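Local coordinates for intracellular protein transport protein USO1 (Saccharomyces cerevisiae S288c, PDB 6LSU) that tethers membranes and is required for protein transport from the endoplasmic reticulum to the Golgi complex, with this chain supplying its globular head of armadillo repeats, at residues A508-N511 against K516-F519; Q108-Q113 against L169-M174; I541-T546 against D593-N598. All coordinates share one frame; numbering follows the deposited sequence.

The three contacts sample two regions of an elongated, mostly helical armadillo-repeat head. Contact 2 reaches ARM 2, toward the N-terminal end of the chain. Contacts 1 and 3 lie on the opposite side of the chain's centre, both in the Uso1/p115-like head region. Their centres are 23 Å apart, and their nearest atoms are about 12 Å apart. Helix 577-590 is a common neighbour of both, touching Leu-510 and Leu-517 in contact 1 and Arg-543 and Ala-596 in contact 3. Contact 2 is remote, with its centre 51 Å from that of contact 1 and 63 Å from that of contact 3. No contact touches another.

Contact 1. Residues A508-N511 against K516-F519; sequences AELN and KLFF
Leu-510 spreads its two methyl groups over the first turn of helix 514-528, one against Lys-516 and the other against Leu-517. The site lies in ARM 8 of the armadillo-repeat head. Residues 508-511 belong to the link that follows helix 499-504. Leu-510 and Asn-511 lie in a short 3-10 segment that runs on beyond them, before helix 514-528. The contact joins a helix to the link just before it. Leu-510 and Lys-516 are the closest backbone pair, with their CA atoms 7.9 Å apart. No hydrogen bond crosses between the segments.

Leu-510 CG is anti to the backbone N (chi1 178°), and the branch is carried out toward the helix. Its CD1 methyl lies 3.8 Å from Lys-516 CE. Here a leucine methyl packs on the aliphatic part of a lysine. The lysine chain runs extended from CB and then bends at chi3 (78°). Its NZ forms a salt bridge with Asp-507, just ahead of the first segment. The charged end therefore has an acid partner while the methylene below it meets Leu-510. Lys-516 N gives a weak hydrogen bond to Asn-513 OD1, another residue of the link.

The second methyl, CD2, meets Leu-517, leucine against leucine. The side chains of Leu-510 and Leu-517 cross at about a right angle. Helix 577-590 adds to this small hydrophobic patch: Ile-578 touches Leu-510, and Ser-581 and Tyr-582 touch Leu-517. Tyr-414 of helix 404-414 packs on Lys-516. Both helix residues are buried, and Leu-510 is partly exposed. At the centre of the leucine pair, Leu-510 CD2 sits 4.1 Å from Leu-517 CG and 4.2 Å from Leu-517 CB.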
ATOM      1  N   ALA A 508     -30.215 -14.914 -10.480  1.00 83.50           N
ATOM      2  CA  ALA A 508     -31.166 -15.140  -9.370  1.00 81.36           C
ATOM      3  C   ALA A 508     -30.368 -15.159  -8.073  1.00 82.39           C
ATOM      4  O   ALA A 508     -30.896 -14.674  -7.048  1.00 76.55           O
ATOM      5  CB  ALA A 508     -31.885 -16.446  -9.579  1.00 86.58           C
ATOM      6  N   GLU A 509     -29.128 -15.673  -8.153  1.00 89.43           N
ATOM      7  CA  GLU A 509     -28.202 -15.874  -7.003  1.00 88.30           C
ATOM      8  C   GLU A 509     -27.235 -14.688  -6.891  1.00 83.72           C
ATOM      9  O   GLU A 509     -26.208 -14.831  -6.164  1.00 87.91           O
ATOM     10  CB  GLU A 509     -27.418 -17.180  -7.157  1.00 92.26           C
ATOM     11  CG  GLU A 509     -28.149 -18.241  -7.966  1.00106.49           C
ATOM     12  CD  GLU A 509     -27.942 -19.667  -7.487  1.00114.32           C
ATOM     13  OE1 GLU A 509     -28.535 -20.024  -6.440  1.00117.54           O
ATOM     14  OE2 GLU A 509     -27.192 -20.414  -8.149  1.00122.49           O
ATOM     15  N   LEU A 510     -27.529 -13.556  -7.552  1.00 72.92           N
ATOM     16  CA  LEU A 510     -26.667 -12.349  -7.445  1.00 72.37           C
ATOM     17  C   LEU A 510     -26.467 -12.027  -5.956  1.00 71.66           C
ATOM     18  O   LEU A 510     -25.393 -11.589  -5.559  1.00 77.44           O
ATOM     19  CB  LEU A 510     -27.286 -11.173  -8.199  1.00 73.83           C
ATOM     20  CG  LEU A 510     -26.503  -9.866  -8.128  1.00 75.16           C
ATOM     21  CD1 LEU A 510     -25.095 -10.064  -8.651  1.00 79.29           C
ATOM     22  CD2 LEU A 510     -27.186  -8.765  -8.935  1.00 74.47           C
ATOM     23  N   ASN A 511     -27.434 -12.305  -5.109  1.00 69.48           N
ATOM     24  CA  ASN A 511     -27.329 -11.952  -3.665  1.00 72.34           C
ATOM     25  C   ASN A 511     -26.109 -12.627  -3.018  1.00 64.08           C
ATOM     26  O   ASN A 511     -25.686 -12.126  -1.945  1.00 52.90           O
ATOM     27  CB  ASN A 511     -28.590 -12.384  -2.922  1.00 68.23           C
ATOM     28  CG  ASN A 511     -28.937 -13.791  -3.343  1.00 70.42           C
ATOM     29  OD1 ASN A 511     -29.552 -13.986  -4.394  1.00 80.47           O
ATOM     30  ND2 ASN A 511     -28.439 -14.788  -2.603  1.00 66.69           N
ATOM     31  N   LYS A 516     -19.910  -8.401  -7.555  1.00 50.10           N
ATOM     32  CA  LYS A 516     -19.907  -8.587  -9.028  1.00 55.74           C
ATOM     33  C   LYS A 516     -20.649  -7.434  -9.734  1.00 62.78           C
ATOM     34  O   LYS A 516     -20.172  -6.929 -10.785  1.00 62.25           O
ATOM     35  CB  LYS A 516     -20.644  -9.857  -9.397  1.00 54.71           C
ATOM     36  CG  LYS A 516     -20.897 -10.019 -10.869  1.00 56.87           C
ATOM     37  CD  LYS A 516     -21.155 -11.446 -11.244  1.00 59.42           C
ATOM     38  CE  LYS A 516     -22.564 -11.885 -10.897  1.00 63.13           C
ATOM     39  NZ  LYS A 516     -22.728 -13.317 -11.250  1.00 62.46           N
ATOM     40  N   LEU A 517     -21.814  -7.040  -9.220  1.00 61.01           N
ATOM     41  CA  LEU A 517     -22.587  -5.967  -9.878  1.00 61.27           C
ATOM     42  C   LEU A 517     -21.928  -4.622  -9.555  1.00 52.50           C
ATOM     43  O   LEU A 517     -21.812  -3.772 -10.406  1.00 51.94           O
ATOM     44  CB  LEU A 517     -24.024  -6.050  -9.382  1.00 63.77           C
ATOM     45  CG  LEU A 517     -25.106  -5.422 -10.243  1.00 59.81           C
ATOM     46  CD1 LEU A 517     -26.027  -4.645  -9.337  1.00 61.31           C
ATOM     47  CD2 LEU A 517     -24.567  -4.556 -11.354  1.00 56.49           C
ATOM     48  N   PHE A 518     -21.445  -4.470  -8.337  1.00 55.51           N
ATOM     49  CA  PHE A 518     -20.854  -3.202  -7.824  1.00 52.25           C
ATOM     50  C   PHE A 518     -19.626  -2.805  -8.661  1.00 52.24           C
ATOM     51  O   PHE A 518     -19.523  -1.684  -9.147  1.00 56.02           O
ATOM     52  CB  PHE A 518     -20.516  -3.340  -6.352  1.00 51.84           C
ATOM     53  CG  PHE A 518     -19.722  -2.149  -5.869  1.00 56.64           C
ATOM     54  CD1 PHE A 518     -20.343  -0.939  -5.625  1.00 58.15           C
ATOM     55  CD2 PHE A 518     -18.333  -2.196  -5.853  1.00 55.60           C
ATOM     56  CE1 PHE A 518     -19.578   0.179  -5.276  1.00 66.72           C
ATOM     57  CE2 PHE A 518     -17.585  -1.084  -5.520  1.00 52.57           C
ATOM     58  CZ  PHE A 518     -18.203   0.104  -5.220  1.00 57.45           C
ATOM     59  N   PHE A 519     -18.723  -3.754  -8.881  1.00 54.45           N
ATOM     60  CA  PHE A 519     -17.550  -3.620  -9.779  1.00 51.87           C
ATOM     61  C   PHE A 519     -18.001  -3.257 -11.184  1.00 49.63           C
ATOM     62  O   PHE A 519     -17.526  -2.180 -11.683  1.00 50.83           O
ATOM     63  CB  PHE A 519     -16.654  -4.846  -9.643  1.00 51.67           C
ATOM     64  CG  PHE A 519     -15.899  -4.871  -8.339  1.00 45.39           C
ATOM     65  CD1 PHE A 519     -15.289  -3.725  -7.853  1.00 43.78           C
ATOM     66  CD2 PHE A 519     -15.763  -6.059  -7.610  1.00 48.90           C
ATOM     67  CE1 PHE A 519     -14.620  -3.746  -6.629  1.00 48.62           C
ATOM     68  CE2 PHE A 519     -15.065  -6.097  -6.402  1.00 45.85           C
ATOM     69  CZ  PHE A 519     -14.526  -4.936  -5.903  1.00 47.16           C
TER

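Contact 2. Residues Q108-Q113 against L169-M174; sequences QQSRLQ and LLEAVM
Ser-110 and Glu-171 join residues 108-113, on helix 103-112, directly to residues 169-174, on helix 160-174, and the first segment leads up to this pair from Gln-108. Gln-108 points away from the partner helix. Its NE2 donates to Gln-109 OE1 at 3.0 Å, with an N-H...acceptor angle of 159°. The acceptor lies in the amide plane of Gln-108. Gln-109 touches Ala-175, just past the second segment.

Ser-110 comes next and is buried. Its OG lies beside the backbone N (chi1 -60°) and donates to Glu-171 OE1 at 2.9 Å. The bond meets the anti side of the carboxylate, 18° out of its plane. A water donates to Ser-110 OG at 2.9 Å and to Glu-171 O at 2.7 Å. Serine and glutamate are thus joined twice, directly and through water. Leu-212 of helix 204-218 packs on both. Glu-171 OE2 lies close to Glu-209 OE1, which may raise the proton affinity of the pair.

Arg-111 turns away and forms a salt bridge with Asp-255. Gln-113, at the exposed margin, rests lightly near the end of helix 160-174 at Met-174. The result is a polar, water-bridged joint between helices of an alpha-helical solenoid, with the second segment in ARM 2 of the armadillo-repeat head.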
ATOM      1  N   GLN A 108      16.272  -3.362  17.455  1.00 62.54           N
ATOM      2  CA  GLN A 108      14.796  -3.199  17.290  1.00 63.38           C
ATOM      3  C   GLN A 108      14.459  -1.724  17.061  1.00 58.38           C
ATOM      4  O   GLN A 108      13.655  -1.427  16.127  1.00 62.32           O
ATOM      5  CB  GLN A 108      14.045  -3.736  18.510  1.00 77.44           C
ATOM      6  CG  GLN A 108      12.547  -3.441  18.484  1.00 83.31           C
ATOM      7  CD  GLN A 108      11.973  -3.653  19.870  1.00 94.52           C
ATOM      8  OE1 GLN A 108      11.580  -4.770  20.251  1.00 97.97           O
ATOM      9  NE2 GLN A 108      12.007  -2.590  20.672  1.00 84.97           N
ATOM     10  N   GLN A 109      15.067  -0.797  17.796  1.00 55.49           N
ATOM     11  CA  GLN A 109      14.811   0.663  17.542  1.00 56.53           C
ATOM     12  C   GLN A 109      15.277   1.027  16.125  1.00 61.41           C
ATOM     13  O   GLN A 109      14.543   1.770  15.443  1.00 68.97           O
ATOM     14  CB  GLN A 109      15.522   1.580  18.524  1.00 53.30           C
ATOM     15  CG  GLN A 109      15.090   1.367  19.952  1.00 60.29           C
ATOM     16  CD  GLN A 109      13.588   1.307  20.031  1.00 62.30           C
ATOM     17  OE1 GLN A 109      13.051   0.240  20.336  1.00 67.48           O
ATOM     18  NE2 GLN A 109      12.907   2.417  19.685  1.00 61.96           N
ATOM     19  N   SER A 110      16.438   0.549  15.661  1.00 57.48           N
ATOM     20  CA  SER A 110      16.902   0.917  14.296  1.00 57.74           C
ATOM     21  C   SER A 110      15.950   0.335  13.260  1.00 53.74           C
ATOM     22  O   SER A 110      15.683   1.042  12.319  1.00 54.28           O
ATOM     23  CB  SER A 110      18.326   0.523  14.033  1.00 59.79           C
ATOM     24  OG  SER A 110      19.194   1.175  14.963  1.00 55.31           O
ATOM     25  N   ARG A 111      15.348  -0.840  13.521  1.00 54.37           N
ATOM     26  CA  ARG A 111      14.293  -1.377  12.615  1.00 52.67           C
ATOM     27  C   ARG A 111      12.981  -0.576  12.733  1.00 58.59           C
ATOM     28  O   ARG A 111      12.560  -0.011  11.699  1.00 57.42           O
ATOM     29  CB  ARG A 111      14.017  -2.843  12.875  1.00 52.00           C
ATOM     30  CG  ARG A 111      15.239  -3.714  12.662  1.00 55.72           C
ATOM     31  CD  ARG A 111      14.994  -5.178  12.909  1.00 53.24           C
ATOM     32  NE  ARG A 111      16.077  -5.853  12.224  1.00 57.68           N
ATOM     33  CZ  ARG A 111      17.003  -6.565  12.823  1.00 55.23           C
ATOM     34  NH1 ARG A 111      16.947  -6.751  14.127  1.00 56.11           N
ATOM     35  NH2 ARG A 111      17.965  -7.121  12.118  1.00 57.73           N
ATOM     36  N   LEU A 112      12.319  -0.570  13.903  1.00 61.55           N
ATOM     37  CA  LEU A 112      10.907  -0.076  13.997  1.00 61.62           C
ATOM     38  C   LEU A 112      10.857   1.405  13.613  1.00 64.34           C
ATOM     39  O   LEU A 112       9.960   1.777  12.835  1.00 82.69           O
ATOM     40  CB  LEU A 112      10.341  -0.297  15.396  1.00 61.45           C
ATOM     41  CG  LEU A 112      10.196  -1.749  15.800  1.00 68.36           C
ATOM     42  CD1 LEU A 112       9.507  -1.883  17.147  1.00 71.97           C
ATOM     43  CD2 LEU A 112       9.445  -2.542  14.740  1.00 73.55           C
ATOM     44  N   GLN A 113      11.822   2.195  14.069  1.00 62.74           N
ATOM     45  CA  GLN A 113      11.875   3.668  13.824  1.00 67.53           C
ATOM     46  C   GLN A 113      12.078   3.967  12.333  1.00 64.18           C
ATOM     47  O   GLN A 113      11.826   5.127  11.926  1.00 76.54           O
ATOM     48  CB  GLN A 113      12.983   4.373  14.636  1.00 65.40           C
ATOM     49  CG  GLN A 113      12.757   4.354  16.146  1.00 67.51           C
ATOM     50  CD  GLN A 113      13.714   5.247  16.893  1.00 71.18           C
ATOM     51  OE1 GLN A 113      14.347   6.156  16.342  1.00 83.99           O
ATOM     52  NE2 GLN A 113      13.843   4.984  18.180  1.00 73.12           N
ATOM     53  N   LEU A 169      26.611   1.782  19.636  1.00 59.36           N
ATOM     54  CA  LEU A 169      26.518   3.018  20.457  1.00 61.90           C
ATOM     55  C   LEU A 169      25.905   4.126  19.602  1.00 55.96           C
ATOM     56  O   LEU A 169      24.980   4.801  20.078  1.00 61.94           O
ATOM     57  CB  LEU A 169      27.888   3.416  21.018  1.00 66.21           C
ATOM     58  CG  LEU A 169      27.871   4.584  22.007  1.00 66.70           C
ATOM     59  CD1 LEU A 169      26.914   4.322  23.163  1.00 63.82           C
ATOM     60  CD2 LEU A 169      29.276   4.857  22.520  1.00 71.16           C
ATOM     61  N   LEU A 170      26.361   4.249  18.363  1.00 53.34           N
ATOM     62  CA  LEU A 170      25.798   5.199  17.367  1.00 55.54           C
ATOM     63  C   LEU A 170      24.325   4.930  17.068  1.00 55.97           C
ATOM     64  O   LEU A 170      23.586   5.924  16.843  1.00 58.60           O
ATOM     65  CB  LEU A 170      26.626   5.094  16.088  1.00 57.59           C
ATOM     66  CG  LEU A 170      27.966   5.809  16.218  1.00 62.07           C
ATOM     67  CD1 LEU A 170      28.764   5.677  14.931  1.00 61.26           C
ATOM     68  CD2 LEU A 170      27.747   7.287  16.588  1.00 62.52           C
ATOM     69  N   GLU A 171      23.924   3.658  16.998  1.00 55.02           N
ATOM     70  CA  GLU A 171      22.494   3.310  16.829  1.00 57.58           C
ATOM     71  C   GLU A 171      21.734   3.839  18.054  1.00 52.58           C
ATOM     72  O   GLU A 171      20.643   4.311  17.896  1.00 54.78           O
ATOM     73  CB  GLU A 171      22.267   1.794  16.702  1.00 53.81           C
ATOM     74  CG  GLU A 171      22.558   1.175  15.360  1.00 53.70           C
ATOM     75  CD  GLU A 171      22.369  -0.347  15.461  1.00 63.05           C
ATOM     76  OE1 GLU A 171      21.250  -0.851  15.154  1.00 69.33           O
ATOM     77  OE2 GLU A 171      23.297  -1.041  15.937  1.00 56.49           O
ATOM     78  N   ALA A 172      22.274   3.678  19.249  1.00 52.92           N
ATOM     79  CA  ALA A 172      21.624   4.129  20.502  1.00 54.91           C
ATOM     80  C   ALA A 172      21.402   5.644  20.471  1.00 61.85           C
ATOM     81  O   ALA A 172      20.279   6.109  20.770  1.00 58.16           O
ATOM     82  CB  ALA A 172      22.452   3.707  21.668  1.00 54.49           C
ATOM     83  N   VAL A 173      22.404   6.412  20.041  1.00 66.21           N
ATOM     84  CA  VAL A 173      22.249   7.893  20.023  1.00 66.24           C
ATOM     85  C   VAL A 173      21.337   8.277  18.844  1.00 65.90           C
ATOM     86  O   VAL A 173      20.604   9.254  18.994  1.00 65.43           O
ATOM     87  CB  VAL A 173      23.603   8.625  20.041  1.00 64.75           C
ATOM     88  CG1 VAL A 173      24.549   7.971  21.045  1.00 68.53           C
ATOM     89  CG2 VAL A 173      24.234   8.740  18.684  1.00 59.76           C
ATOM     90  N   MET A 174      21.330   7.533  17.728  1.00 65.49           N
ATOM     91  CA  MET A 174      20.444   7.857  16.566  1.00 61.66           C
ATOM     92  C   MET A 174      18.967   7.597  16.923  1.00 55.50           C
ATOM     93  O   MET A 174      18.103   8.311  16.421  1.00 60.25           O
ATOM     94  CB  MET A 174      20.760   7.057  15.305  1.00 60.57           C
ATOM     95  CG  MET A 174      21.950   7.533  14.522  1.00 66.30           C
ATOM     96  SD  MET A 174      21.891   9.223  13.844  1.00 68.11           S
ATOM     97  CE  MET A 174      20.280   9.315  13.100  1.00 69.90           C
TER
HETATM   98  O   HOH W   1      19.310   3.968  15.573  1.00 54.24           O

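Contact 3. Residues I541-T546 against D593-N598; sequences ITRNVT and DFKATN
Arg-543 lies across Lys-595 and Ala-596, with its side chain at about a right angle to that of the lysine. Its CG is anti to the backbone N, and the chain bends at chi3 (57°), turning the guanidinium over the lysine. Lys-595 CB sits over one face, 3.7 Å from Arg-543 NE. Asn-544 CG lies over the other face, offset toward the rim. The flat group is thus sandwiched between the two.

Lys-595 adds its CD, 3.7 Å from Arg-543 NH2. Beyond CD the chain bends off, and Lys-595 NZ stays 6.1 Å from Arg-543 NH2. Acids also hold the arginine: Glu-540 forms a salt bridge with NH2 and Asp-599 with NH1. These probably offset the nearby positive charge.

Ala-596 meets the methylene part of the arginine, with its CA 3.9 Å from Arg-543 CD. Trp-589 of helix 577-590 touches both residues. Asp-593 is the N-cap residue of helix 594-601, and its OD1 accepts a weak hydrogen bond from Ala-596 N at 3.3 Å. The contact sets the end of helix 535-543 against this capped helix start in ARM 10 of the armadillo-repeat solenoid.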
ATOM      1  N   ILE A 541     -22.138   3.697 -27.187  1.00 62.84           N
ATOM      2  CA  ILE A 541     -21.917   2.254 -27.498  1.00 64.59           C
ATOM      3  C   ILE A 541     -22.693   1.393 -26.506  1.00 63.15           C
ATOM      4  O   ILE A 541     -23.120   0.287 -26.879  1.00 70.01           O
ATOM      5  CB  ILE A 541     -20.407   1.897 -27.476  1.00 67.70           C
ATOM      6  CG1 ILE A 541     -19.659   2.605 -28.605  1.00 65.85           C
ATOM      7  CG2 ILE A 541     -20.213   0.375 -27.530  1.00 63.74           C
ATOM      8  CD1 ILE A 541     -18.160   2.475 -28.515  1.00 72.13           C
ATOM      9  N   THR A 542     -22.770   1.820 -25.249  1.00 66.51           N
ATOM     10  CA  THR A 542     -23.341   0.998 -24.152  1.00 68.92           C
ATOM     11  C   THR A 542     -24.851   1.078 -24.297  1.00 70.56           C
ATOM     12  O   THR A 542     -25.515   0.016 -24.211  1.00 70.56           O
ATOM     13  CB  THR A 542     -22.884   1.457 -22.762  1.00 74.40           C
ATOM     14  OG1 THR A 542     -21.462   1.362 -22.673  1.00 64.50           O
ATOM     15  CG2 THR A 542     -23.515   0.620 -21.663  1.00 81.63           C
ATOM     16  N   ARG A 543     -25.341   2.283 -24.601  1.00 69.43           N
ATOM     17  CA  ARG A 543     -26.786   2.558 -24.841  1.00 71.72           C
ATOM     18  C   ARG A 543     -27.296   1.654 -25.976  1.00 71.73           C
ATOM     19  O   ARG A 543     -28.359   0.998 -25.823  1.00 83.83           O
ATOM     20  CB  ARG A 543     -27.033   4.041 -25.137  1.00 70.01           C
ATOM     21  CG  ARG A 543     -28.437   4.490 -24.785  1.00 75.43           C
ATOM     22  CD  ARG A 543     -28.690   5.989 -24.822  1.00 78.95           C
ATOM     23  NE  ARG A 543     -28.378   6.570 -26.118  1.00 82.83           N
ATOM     24  CZ  ARG A 543     -29.013   6.309 -27.266  1.00 82.78           C
ATOM     25  NH1 ARG A 543     -30.027   5.463 -27.316  1.00 78.16           N
ATOM     26  NH2 ARG A 543     -28.603   6.881 -28.385  1.00 86.88           N
ATOM     27  N   ASN A 544     -26.599   1.578 -27.093  1.00 71.17           N
ATOM     28  CA  ASN A 544     -27.217   0.997 -28.320  1.00 74.91           C
ATOM     29  C   ASN A 544     -27.018  -0.517 -28.338  1.00 70.32           C
ATOM     30  O   ASN A 544     -27.248  -1.113 -29.371  1.00 77.08           O
ATOM     31  CB  ASN A 544     -26.781   1.768 -29.568  1.00 74.69           C
ATOM     32  CG  ASN A 544     -27.335   3.188 -29.512  1.00 85.21           C
ATOM     33  OD1 ASN A 544     -28.538   3.386 -29.287  1.00 87.70           O
ATOM     34  ND2 ASN A 544     -26.465   4.187 -29.647  1.00 81.44           N
ATOM     35  N   VAL A 545     -26.662  -1.117 -27.208  1.00 69.37           N
ATOM     36  CA  VAL A 545     -26.634  -2.596 -27.073  1.00 68.45           C
ATOM     37  C   VAL A 545     -28.062  -3.086 -26.809  1.00 77.07           C
ATOM     38  O   VAL A 545     -28.777  -2.502 -25.949  1.00 88.44           O
ATOM     39  CB  VAL A 545     -25.660  -3.059 -25.969  1.00 65.49           C
ATOM     40  CG1 VAL A 545     -25.986  -4.443 -25.474  1.00 64.29           C
ATOM     41  CG2 VAL A 545     -24.224  -3.018 -26.442  1.00 66.59           C
ATOM     42  N   THR A 546     -28.422  -4.181 -27.472  1.00 83.70           N
ATOM     43  CA  THR A 546     -29.743  -4.855 -27.398  1.00 92.85           C
ATOM     44  C   THR A 546     -29.538  -6.246 -26.787  1.00 98.49           C
ATOM     45  O   THR A 546     -28.445  -6.814 -26.981  1.00 94.67           O
ATOM     46  CB  THR A 546     -30.314  -4.940 -28.812  1.00 95.59           C
ATOM     47  OG1 THR A 546     -29.421  -5.857 -29.456  1.00 98.19           O
ATOM     48  CG2 THR A 546     -30.366  -3.599 -29.523  1.00 88.55           C
ATOM     49  N   ASP A 593     -27.165  13.528 -19.767  1.00 65.17           N
ATOM     50  CA  ASP A 593     -27.237  12.711 -21.004  1.00 66.61           C
ATOM     51  C   ASP A 593     -28.720  12.642 -21.454  1.00 72.98           C
ATOM     52  O   ASP A 593     -29.487  11.734 -21.055  1.00 75.64           O
ATOM     53  CB  ASP A 593     -26.492  11.382 -20.796  1.00 60.73           C
ATOM     54  CG  ASP A 593     -26.409  10.492 -22.020  1.00 61.21           C
ATOM     55  OD1 ASP A 593     -26.920  10.894 -23.059  1.00 72.99           O
ATOM     56  OD2 ASP A 593     -25.835   9.393 -21.927  1.00 71.37           O
ATOM     57  N   PHE A 594     -29.104  13.596 -22.293  1.00 83.61           N
ATOM     58  CA  PHE A 594     -30.441  13.726 -22.936  1.00 83.30           C
ATOM     59  C   PHE A 594     -30.867  12.412 -23.613  1.00 73.93           C
ATOM     60  O   PHE A 594     -31.963  11.948 -23.342  1.00 88.57           O
ATOM     61  CB  PHE A 594     -30.423  14.915 -23.898  1.00 87.82           C
ATOM     62  CG  PHE A 594     -30.434  16.248 -23.189  1.00 99.23           C
ATOM     63  CD1 PHE A 594     -29.255  16.881 -22.823  1.00112.39           C
ATOM     64  CD2 PHE A 594     -31.633  16.868 -22.863  1.00111.32           C
ATOM     65  CE1 PHE A 594     -29.278  18.103 -22.157  1.00111.66           C
ATOM     66  CE2 PHE A 594     -31.655  18.085 -22.196  1.00111.17           C
ATOM     67  CZ  PHE A 594     -30.476  18.701 -21.843  1.00110.51           C
ATOM     68  N   LYS A 595     -30.057  11.821 -24.469  1.00 62.53           N
ATOM     69  CA  LYS A 595     -30.442  10.571 -25.162  1.00 72.04           C
ATOM     70  C   LYS A 595     -30.676   9.455 -24.138  1.00 76.92           C
ATOM     71  O   LYS A 595     -31.505   8.561 -24.415  1.00 80.47           O
ATOM     72  CB  LYS A 595     -29.378  10.106 -26.166  1.00 83.15           C
ATOM     73  CG  LYS A 595     -28.891  11.167 -27.145  1.00 85.09           C
ATOM     74  CD  LYS A 595     -28.449  10.600 -28.499  1.00 96.84           C
ATOM     75  CE  LYS A 595     -27.272  11.330 -29.123  1.00100.73           C
ATOM     76  NZ  LYS A 595     -27.402  12.803 -29.010  1.00107.30           N
ATOM     77  N   ALA A 596     -29.924   9.425 -23.034  1.00 75.16           N
ATOM     78  CA  ALA A 596     -30.092   8.375 -22.010  1.00 72.69           C
ATOM     79  C   ALA A 596     -31.390   8.645 -21.259  1.00 69.55           C
ATOM     80  O   ALA A 596     -32.038   7.646 -20.875  1.00 70.95           O
ATOM     81  CB  ALA A 596     -28.904   8.297 -21.076  1.00 72.79           C
ATOM     82  N   THR A 597     -31.738   9.924 -21.037  1.00 65.91           N
ATOM     83  CA  THR A 597     -32.977  10.310 -20.323  1.00 65.20           C
ATOM     84  C   THR A 597     -34.183   9.898 -21.188  1.00 71.69           C
ATOM     85  O   THR A 597     -35.142   9.339 -20.654  1.00 77.08           O
ATOM     86  CB  THR A 597     -32.994  11.796 -19.952  1.00 66.07           C
ATOM     87  OG1 THR A 597     -32.044  12.048 -18.911  1.00 64.15           O
ATOM     88  CG2 THR A 597     -34.341  12.247 -19.421  1.00 68.82           C
ATOM     89  N   ASN A 598     -34.109  10.102 -22.496  1.00 69.05           N
ATOM     90  CA  ASN A 598     -35.183   9.728 -23.443  1.00 70.93           C
ATOM     91  C   ASN A 598     -35.383   8.210 -23.423  1.00 76.63           C
ATOM     92  O   ASN A 598     -36.562   7.763 -23.534  1.00 82.12           O
ATOM     93  CB  ASN A 598     -34.925  10.271 -24.850  1.00 66.10           C
ATOM     94  CG  ASN A 598     -35.081  11.776 -24.912  1.00 69.12           C
ATOM     95  OD1 ASN A 598     -35.337  12.433 -23.902  1.00 67.97           O
ATOM     96  ND2 ASN A 598     -34.897  12.349 -26.091  1.00 76.20           N
TER